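Long-range contact in glycoside hydrolase family 16 protein (Akkermansia muciniphila, PDB 6T2N), which probably cleaves internal beta-galactosidic bonds in mucin O-glycans, acting as a family 16 endo-beta-galactosidase and O-glycanase of a gut bacterium: residues A[168-180]-A[255-267]. Numbering follows the deposited sequence.
Sequences GKNKWGWPVNGEI and YANGAGNPFRTPF
Two loops at the edge of the GH16 beta-jelly roll meet where strands 160-168 and 267-275 pair antiparallel: K169, just past the first strand, donates its backbone N to P266 O, just ahead of the second, at 2.8 Å. G168 and F267 form a non-hydrogen-bonded pair there, and the absence of a side chain on G168 lets the F267 ring lie directly on the backbone, with G168 CA 3.3 Å from the ring centroid. I180 CD1 covers the opposite face of that ring, while I180 CG1 reaches F263 CE1.

Beyond the strand ends, N170 ties the loops together. With CG placed between the backbone N and carbonyl carbon (chi1 58°), its amide turns toward T265, and ND2 donates to T265 OG1 at 2.8 Å, almost straight (171°) and in the amide plane. The same nitrogen gives a second bond to N177 O, and OD1 closes an Asx turn by accepting from W172 N; T265 OG1 hands its own proton on to P262 O. A leucine in place of N170 would probably leave T265 OG1 and N177 O without their donor and release the turn leading to W172.

Farther along, W172 and Y255 make an edge-to-face pair: the tyrosine edge carrying CD2 and CE2 points at the indole face, the ring planes standing at 89°, and W172 CZ2 also packs on A259 CB. V176 CG1 leans on the same indole face and touches Y255 CE2. The phenol is anchored by Y255 OH, which donates to V176 O at 2.7 Å, somewhat tilted from the carbonyl plane, while P262 CD rests against one face of the tyrosine ring, offset toward its rim.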
ATOM      1  N   GLY A 168      -9.997  -1.248   0.105  1.00 57.88           N
ATOM      2  CA  GLY A 168     -11.326  -0.702   0.508  1.00 57.03           C
ATOM      3  C   GLY A 168     -12.059  -1.737   1.427  1.00 62.26           C
ATOM      4  O   GLY A 168     -12.023  -3.000   1.200  1.00 62.56           O
ATOM      5  N   LYS A 169     -12.565  -1.199   2.559  1.00 66.85           N
ATOM      6  CA  LYS A 169     -13.275  -2.035   3.567  1.00 71.63           C
ATOM      7  C   LYS A 169     -14.736  -1.689   3.356  1.00 71.19           C
ATOM      8  O   LYS A 169     -15.080  -0.509   3.485  1.00 72.58           O
ATOM      9  CB  LYS A 169     -12.794  -1.849   5.017  1.00 78.05           C
ATOM     10  CG  LYS A 169     -13.380  -2.855   6.021  1.00 86.42           C
ATOM     11  CD  LYS A 169     -13.222  -2.450   7.477  1.00 91.46           C
ATOM     12  CE  LYS A 169     -11.763  -2.209   7.818  1.00 94.07           C
ATOM     13  NZ  LYS A 169     -11.561  -0.943   8.558  1.00 95.85           N
ATOM     14  N   ASN A 170     -15.514  -2.705   2.990  1.00 71.73           N
ATOM     15  CA  ASN A 170     -16.904  -2.621   2.473  1.00 70.31           C
ATOM     16  C   ASN A 170     -17.405  -4.060   2.293  1.00 69.96           C
ATOM     17  O   ASN A 170     -16.678  -4.988   2.574  1.00 68.04           O
ATOM     18  CB  ASN A 170     -17.044  -1.693   1.225  1.00 70.43           C
ATOM     19  CG  ASN A 170     -16.082  -2.209   0.016  1.00 71.80           C
ATOM     20  OD1 ASN A 170     -16.000  -3.425  -0.247  1.00 72.32           O
ATOM     21  ND2 ASN A 170     -15.363  -1.329  -0.645  1.00 66.52           N
ATOM     22  N   LYS A 171     -18.634  -4.265   1.857  1.00 77.32           N
ATOM     23  CA  LYS A 171     -19.241  -5.623   1.814  1.00 79.96           C
ATOM     24  C   LYS A 171     -18.607  -6.510   0.734  1.00 77.79           C
ATOM     25  O   LYS A 171     -19.086  -7.672   0.580  1.00 75.14           O
ATOM     26  CB  LYS A 171     -20.729  -5.510   1.514  1.00 85.32           C
ATOM     27  CG  LYS A 171     -21.082  -4.950   0.146  1.00 84.99           C
ATOM     28  CD  LYS A 171     -22.535  -5.189  -0.142  1.00 90.17           C
ATOM     29  CE  LYS A 171     -22.866  -4.932  -1.585  1.00 95.46           C
ATOM     30  NZ  LYS A 171     -24.298  -4.585  -1.743  1.00104.42           N
ATOM     31  N   TRP A 172     -17.603  -6.002  -0.000  1.00 73.31           N
ATOM     32  CA  TRP A 172     -16.993  -6.733  -1.141  1.00 71.20           C
ATOM     33  C   TRP A 172     -15.684  -7.347  -0.690  1.00 68.34           C
ATOM     34  O   TRP A 172     -15.102  -6.771   0.220  1.00 70.01           O
ATOM     35  CB  TRP A 172     -16.783  -5.827  -2.360  1.00 67.76           C
ATOM     36  CG  TRP A 172     -18.100  -5.461  -2.946  1.00 68.40           C
ATOM     37  CD1 TRP A 172     -19.086  -6.326  -3.308  1.00 69.33           C
ATOM     38  CD2 TRP A 172     -18.612  -4.135  -3.130  1.00 67.94           C
ATOM     39  NE1 TRP A 172     -20.184  -5.620  -3.702  1.00 73.86           N
ATOM     40  CE2 TRP A 172     -19.919  -4.276  -3.624  1.00 70.75           C
ATOM     41  CE3 TRP A 172     -18.086  -2.853  -2.944  1.00 66.75           C
ATOM     42  CZ2 TRP A 172     -20.698  -3.177  -3.968  1.00 71.01           C
ATOM     43  CZ3 TRP A 172     -18.854  -1.764  -3.248  1.00 66.73           C
ATOM     44  CH2 TRP A 172     -20.150  -1.934  -3.747  1.00 72.44           C
ATOM     45  N   GLY A 173     -15.280  -8.444  -1.336  1.00 66.82           N
ATOM     46  CA  GLY A 173     -13.958  -9.081  -1.214  1.00 64.80           C
ATOM     47  C   GLY A 173     -13.175  -8.816  -2.478  1.00 64.66           C
ATOM     48  O   GLY A 173     -13.820  -8.342  -3.455  1.00 69.11           O
ATOM     49  N   TRP A 174     -11.861  -9.100  -2.481  1.00 58.73           N
ATOM     50  CA  TRP A 174     -10.955  -8.636  -3.559  1.00 52.51           C
ATOM     51  C   TRP A 174     -11.331  -9.272  -4.891  1.00 55.08           C
ATOM     52  O   TRP A 174     -11.618 -10.453  -4.934  1.00 60.29           O
ATOM     53  CB  TRP A 174      -9.541  -8.972  -3.191  1.00 47.29           C
ATOM     54  CG  TRP A 174      -8.520  -8.260  -4.017  1.00 45.75           C
ATOM     55  CD1 TRP A 174      -7.878  -7.077  -3.739  1.00 44.98           C
ATOM     56  CD2 TRP A 174      -7.993  -8.719  -5.272  1.00 41.55           C
ATOM     57  NE1 TRP A 174      -6.999  -6.768  -4.756  1.00 43.27           N
ATOM     58  CE2 TRP A 174      -7.056  -7.759  -5.701  1.00 40.20           C
ATOM     59  CE3 TRP A 174      -8.233  -9.844  -6.058  1.00 41.59           C
ATOM     60  CZ2 TRP A 174      -6.368  -7.893  -6.893  1.00 39.91           C
ATOM     61  CZ3 TRP A 174      -7.522 -10.004  -7.224  1.00 41.70           C
ATOM     62  CH2 TRP A 174      -6.594  -9.036  -7.626  1.00 41.90           C
ATOM     63  N   PRO A 175     -11.311  -8.578  -6.050  1.00 52.48           N
ATOM     64  CA  PRO A 175     -10.894  -7.176  -6.193  1.00 52.06           C
ATOM     65  C   PRO A 175     -12.020  -6.131  -6.171  1.00 55.11           C
ATOM     66  O   PRO A 175     -11.767  -4.945  -6.456  1.00 52.88           O
ATOM     67  CB  PRO A 175     -10.326  -7.117  -7.621  1.00 51.50           C
ATOM     68  CG  PRO A 175     -10.798  -8.392  -8.309  1.00 52.38           C
ATOM     69  CD  PRO A 175     -11.627  -9.203  -7.334  1.00 51.65           C
ATOM     70  N   VAL A 176     -13.232  -6.594  -5.853  1.00 54.84           N
ATOM     71  CA  VAL A 176     -14.462  -5.798  -6.000  1.00 56.56           C
ATOM     72  C   VAL A 176     -14.423  -4.741  -4.908  1.00 58.83           C
ATOM     73  O   VAL A 176     -14.994  -3.699  -5.125  1.00 69.22           O
ATOM     74  CB  VAL A 176     -15.697  -6.711  -5.958  1.00 60.24           C
ATOM     75  CG1 VAL A 176     -17.001  -5.949  -6.091  1.00 62.78           C
ATOM     76  CG2 VAL A 176     -15.640  -7.792  -7.024  1.00 61.58           C
ATOM     77  N   ASN A 177     -13.733  -4.980  -3.805  1.00 57.90           N
ATOM     78  CA  ASN A 177     -13.689  -4.015  -2.679  1.00 58.72           C
ATOM     79  C   ASN A 177     -13.077  -2.670  -3.211  1.00 57.19           C
ATOM     80  O   ASN A 177     -13.254  -1.621  -2.589  1.00 63.01           O
ATOM     81  CB  ASN A 177     -13.018  -4.644  -1.424  1.00 59.54           C
ATOM     82  CG  ASN A 177     -11.560  -5.020  -1.561  1.00 56.09           C
ATOM     83  OD1 ASN A 177     -11.179  -5.777  -2.458  1.00 58.38           O
ATOM     84  ND2 ASN A 177     -10.752  -4.543  -0.638  1.00 56.12           N
ATOM     85  N   GLY A 178     -12.077  -2.814  -4.092  1.00 56.56           N
ATOM     86  CA  GLY A 178     -11.118  -1.738  -4.472  1.00 55.99           C
ATOM     87  C   GLY A 178      -9.679  -1.837  -3.902  1.00 52.23           C
ATOM     88  O   GLY A 178      -9.456  -2.324  -2.782  1.00 49.40           O
ATOM     89  N   GLU A 179      -8.736  -1.327  -4.681  1.00 50.17           N
ATOM     90  CA  GLU A 179      -7.305  -1.282  -4.375  1.00 49.95           C
ATOM     91  C   GLU A 179      -6.677  -0.087  -5.089  1.00 50.05           C
ATOM     92  O   GLU A 179      -6.743  -0.010  -6.326  1.00 52.86           O
ATOM     93  CB  GLU A 179      -6.609  -2.571  -4.800  1.00 49.82           C
ATOM     94  CG  GLU A 179      -5.278  -2.767  -4.036  1.00 53.08           C
ATOM     95  CD  GLU A 179      -4.331  -3.823  -4.600  1.00 51.67           C
ATOM     96  OE1 GLU A 179      -4.766  -5.007  -4.785  1.00 50.88           O
ATOM     97  OE2 GLU A 179      -3.207  -3.435  -4.941  1.00 45.91           O
ATOM     98  N   ILE A 180      -6.004   0.758  -4.315  1.00 53.35           N
ATOM     99  CA  ILE A 180      -5.269   1.980  -4.762  1.00 52.68           C
ATOM    100  C   ILE A 180      -3.789   1.767  -4.433  1.00 51.82           C
ATOM    101  O   ILE A 180      -3.450   1.788  -3.254  1.00 55.65           O
ATOM    102  CB  ILE A 180      -5.835   3.210  -4.035  1.00 52.88           C
ATOM    103  CG1 ILE A 180      -7.358   3.251  -4.126  1.00 53.59           C
ATOM    104  CG2 ILE A 180      -5.199   4.496  -4.524  1.00 52.65           C
ATOM    105  CD1 ILE A 180      -7.951   4.180  -3.119  1.00 57.38           C
ATOM    106  N   TYR A 255     -20.837   0.608  -9.997  1.00 65.69           N
ATOM    107  CA  TYR A 255     -21.104  -0.844 -10.213  1.00 66.26           C
ATOM    108  C   TYR A 255     -22.566  -0.970 -10.601  1.00 66.92           C
ATOM    109  O   TYR A 255     -23.306  -0.165 -10.061  1.00 65.92           O
ATOM    110  CB  TYR A 255     -20.846  -1.700  -8.961  1.00 66.21           C
ATOM    111  CG  TYR A 255     -19.409  -2.029  -8.625  1.00 63.58           C
ATOM    112  CD1 TYR A 255     -18.439  -2.173  -9.604  1.00 59.95           C
ATOM    113  CD2 TYR A 255     -19.044  -2.262  -7.311  1.00 63.22           C
ATOM    114  CE1 TYR A 255     -17.140  -2.513  -9.284  1.00 59.51           C
ATOM    115  CE2 TYR A 255     -17.735  -2.559  -6.964  1.00 61.10           C
ATOM    116  CZ  TYR A 255     -16.789  -2.703  -7.960  1.00 59.16           C
ATOM    117  OH  TYR A 255     -15.518  -3.016  -7.647  1.00 52.87           O
ATOM    118  N   ALA A 256     -22.914  -2.016 -11.360  1.00 68.75           N
ATOM    119  CA  ALA A 256     -24.238  -2.312 -11.970  1.00 67.54           C
ATOM    120  C   ALA A 256     -25.316  -2.463 -10.905  1.00 71.03           C
ATOM    121  O   ALA A 256     -24.949  -2.898  -9.752  1.00 67.32           O
ATOM    122  CB  ALA A 256     -24.163  -3.570 -12.798  1.00 66.12           C
ATOM    123  N   ASN A 257     -26.572  -2.143 -11.330  1.00 75.96           N
ATOM    124  CA  ASN A 257     -27.855  -2.150 -10.551  1.00 79.09           C
ATOM    125  C   ASN A 257     -27.796  -0.952  -9.489  1.00 79.62           C
ATOM    126  O   ASN A 257     -27.353   0.224  -9.612  1.00 79.33           O
ATOM    127  CB  ASN A 257     -28.069  -3.535  -9.936  1.00 81.97           C
ATOM    128  CG  ASN A 257     -28.031  -4.581 -11.028  1.00 85.04           C
ATOM    129  OD1 ASN A 257     -28.995  -4.744 -11.792  1.00 89.35           O
ATOM    130  ND2 ASN A 257     -26.901  -5.258 -11.130  1.00 80.89           N
ATOM    131  N   GLY A 258     -27.992  -1.416  -8.216  1.00 83.84           N
ATOM    132  CA  GLY A 258     -27.585  -0.636  -7.019  1.00 86.74           C
ATOM    133  C   GLY A 258     -26.086  -0.732  -6.801  1.00 83.66           C
ATOM    134  O   GLY A 258     -25.340   0.206  -7.162  1.00 83.38           O
ATOM    135  N   ALA A 259     -25.644  -1.890  -6.342  1.00 83.33           N
ATOM    136  CA  ALA A 259     -24.292  -2.113  -5.799  1.00 84.30           C
ATOM    137  C   ALA A 259     -23.662  -0.772  -5.323  1.00 81.39           C
ATOM    138  O   ALA A 259     -23.825  -0.486  -4.151  1.00 76.95           O
ATOM    139  CB  ALA A 259     -23.512  -2.865  -6.856  1.00 88.12           C
ATOM    140  N   GLY A 260     -22.969  -0.006  -6.192  1.00 82.65           N
ATOM    141  CA  GLY A 260     -22.548   1.402  -6.029  1.00 80.29           C
ATOM    142  C   GLY A 260     -21.097   1.577  -5.578  1.00 77.88           C
ATOM    143  O   GLY A 260     -20.864   1.668  -4.368  1.00 81.31           O
ATOM    144  N   ASN A 261     -20.149   1.690  -6.507  1.00 73.42           N
ATOM    145  CA  ASN A 261     -18.832   2.388  -6.337  1.00 70.14           C
ATOM    146  C   ASN A 261     -17.995   1.940  -5.134  1.00 69.31           C
ATOM    147  O   ASN A 261     -18.185   2.413  -4.015  1.00 69.79           O
ATOM    148  CB  ASN A 261     -18.964   3.907  -6.259  1.00 67.11           C
ATOM    149  CG  ASN A 261     -18.015   4.532  -7.248  1.00 64.77           C
ATOM    150  OD1 ASN A 261     -18.453   5.118  -8.258  1.00 66.96           O
ATOM    151  ND2 ASN A 261     -16.739   4.272  -7.039  1.00 56.50           N
ATOM    152  N   PRO A 262     -16.930   1.132  -5.352  1.00 66.43           N
ATOM    153  CA  PRO A 262     -16.031   0.758  -4.276  1.00 64.50           C
ATOM    154  C   PRO A 262     -15.104   1.893  -3.802  1.00 66.60           C
ATOM    155  O   PRO A 262     -14.509   1.753  -2.707  1.00 73.62           O
ATOM    156  CB  PRO A 262     -15.246  -0.353  -4.968  1.00 61.12           C
ATOM    157  CG  PRO A 262     -15.095   0.126  -6.358  1.00 59.35           C
ATOM    158  CD  PRO A 262     -16.493   0.584  -6.644  1.00 63.78           C
ATOM    159  N   PHE A 263     -14.972   2.967  -4.583  1.00 62.66           N
ATOM    160  CA  PHE A 263     -14.027   4.078  -4.295  1.00 61.49           C
ATOM    161  C   PHE A 263     -14.676   5.204  -3.479  1.00 64.98           C
ATOM    162  O   PHE A 263     -14.027   6.246  -3.271  1.00 64.51           O
ATOM    163  CB  PHE A 263     -13.419   4.573  -5.608  1.00 60.40           C
ATOM    164  CG  PHE A 263     -12.470   3.563  -6.195  1.00 61.67           C
ATOM    165  CD1 PHE A 263     -11.421   3.064  -5.417  1.00 59.65           C
ATOM    166  CD2 PHE A 263     -12.603   3.130  -7.504  1.00 61.15           C
ATOM    167  CE1 PHE A 263     -10.532   2.148  -5.926  1.00 54.90           C
ATOM    168  CE2 PHE A 263     -11.717   2.200  -8.013  1.00 60.01           C
ATOM    169  CZ  PHE A 263     -10.689   1.711  -7.215  1.00 58.79           C
ATOM    170  N   ARG A 264     -15.918   5.018  -3.026  1.00 69.34           N
ATOM    171  CA  ARG A 264     -16.585   5.956  -2.075  1.00 70.24           C
ATOM    172  C   ARG A 264     -16.851   5.176  -0.780  1.00 68.84           C
ATOM    173  O   ARG A 264     -17.873   5.362  -0.146  1.00 72.14           O
ATOM    174  CB  ARG A 264     -17.869   6.551  -2.682  1.00 73.09           C
ATOM    175  CG  ARG A 264     -17.712   7.157  -4.079  1.00 72.58           C
ATOM    176  CD  ARG A 264     -19.001   7.792  -4.641  1.00 72.90           C
ATOM    177  NE  ARG A 264     -18.788   8.727  -5.777  1.00 70.77           N
ATOM    178  CZ  ARG A 264     -19.449   8.716  -6.950  1.00 69.86           C
ATOM    179  NH1 ARG A 264     -20.422   7.836  -7.163  1.00 69.33           N
ATOM    180  NH2 ARG A 264     -19.110   9.571  -7.923  1.00 68.30           N
ATOM    181  N   THR A 265     -15.958   4.276  -0.431  1.00 66.89           N
ATOM    182  CA  THR A 265     -15.970   3.584   0.871  1.00 68.23           C
ATOM    183  C   THR A 265     -14.620   3.881   1.480  1.00 67.18           C
ATOM    184  O   THR A 265     -13.740   4.374   0.776  1.00 66.79           O
ATOM    185  CB  THR A 265     -16.314   2.097   0.704  1.00 68.81           C
ATOM    186  OG1 THR A 265     -15.308   1.345   0.007  1.00 62.80           O
ATOM    187  CG2 THR A 265     -17.634   1.974  -0.026  1.00 72.05           C
ATOM    188  N   PRO A 266     -14.437   3.645   2.798  1.00 68.39           N
ATOM    189  CA  PRO A 266     -13.123   3.824   3.417  1.00 65.02           C
ATOM    190  C   PRO A 266     -12.121   2.740   2.989  1.00 60.77           C
ATOM    191  O   PRO A 266     -12.470   1.563   2.679  1.00 55.64           O
ATOM    192  CB  PRO A 266     -13.440   3.808   4.910  1.00 66.50           C
ATOM    193  CG  PRO A 266     -14.685   2.970   5.018  1.00 68.69           C
ATOM    194  CD  PRO A 266     -15.477   3.248   3.760  1.00 68.86           C
ATOM    195  N   PHE A 267     -10.873   3.181   2.953  1.00 60.98           N
ATOM    196  CA  PHE A 267      -9.698   2.389   2.497  1.00 62.00           C
ATOM    197  C   PHE A 267      -8.633   2.335   3.606  1.00 60.51           C
ATOM    198  O   PHE A 267      -8.370   3.396   4.226  1.00 62.03           O
ATOM    199  CB  PHE A 267      -9.196   3.028   1.200  1.00 60.94           C
ATOM    200  CG  PHE A 267      -9.752   2.423  -0.055  1.00 57.97           C
ATOM    201  CD1 PHE A 267     -11.024   2.714  -0.461  1.00 63.10           C
ATOM    202  CD2 PHE A 267      -8.999   1.558  -0.813  1.00 57.94           C
ATOM    203  CE1 PHE A 267     -11.540   2.160  -1.624  1.00 66.39           C
ATOM    204  CE2 PHE A 267      -9.500   1.003  -1.973  1.00 61.23           C
ATOM    205  CZ  PHE A 267     -10.781   1.303  -2.377  1.00 65.07           C
TER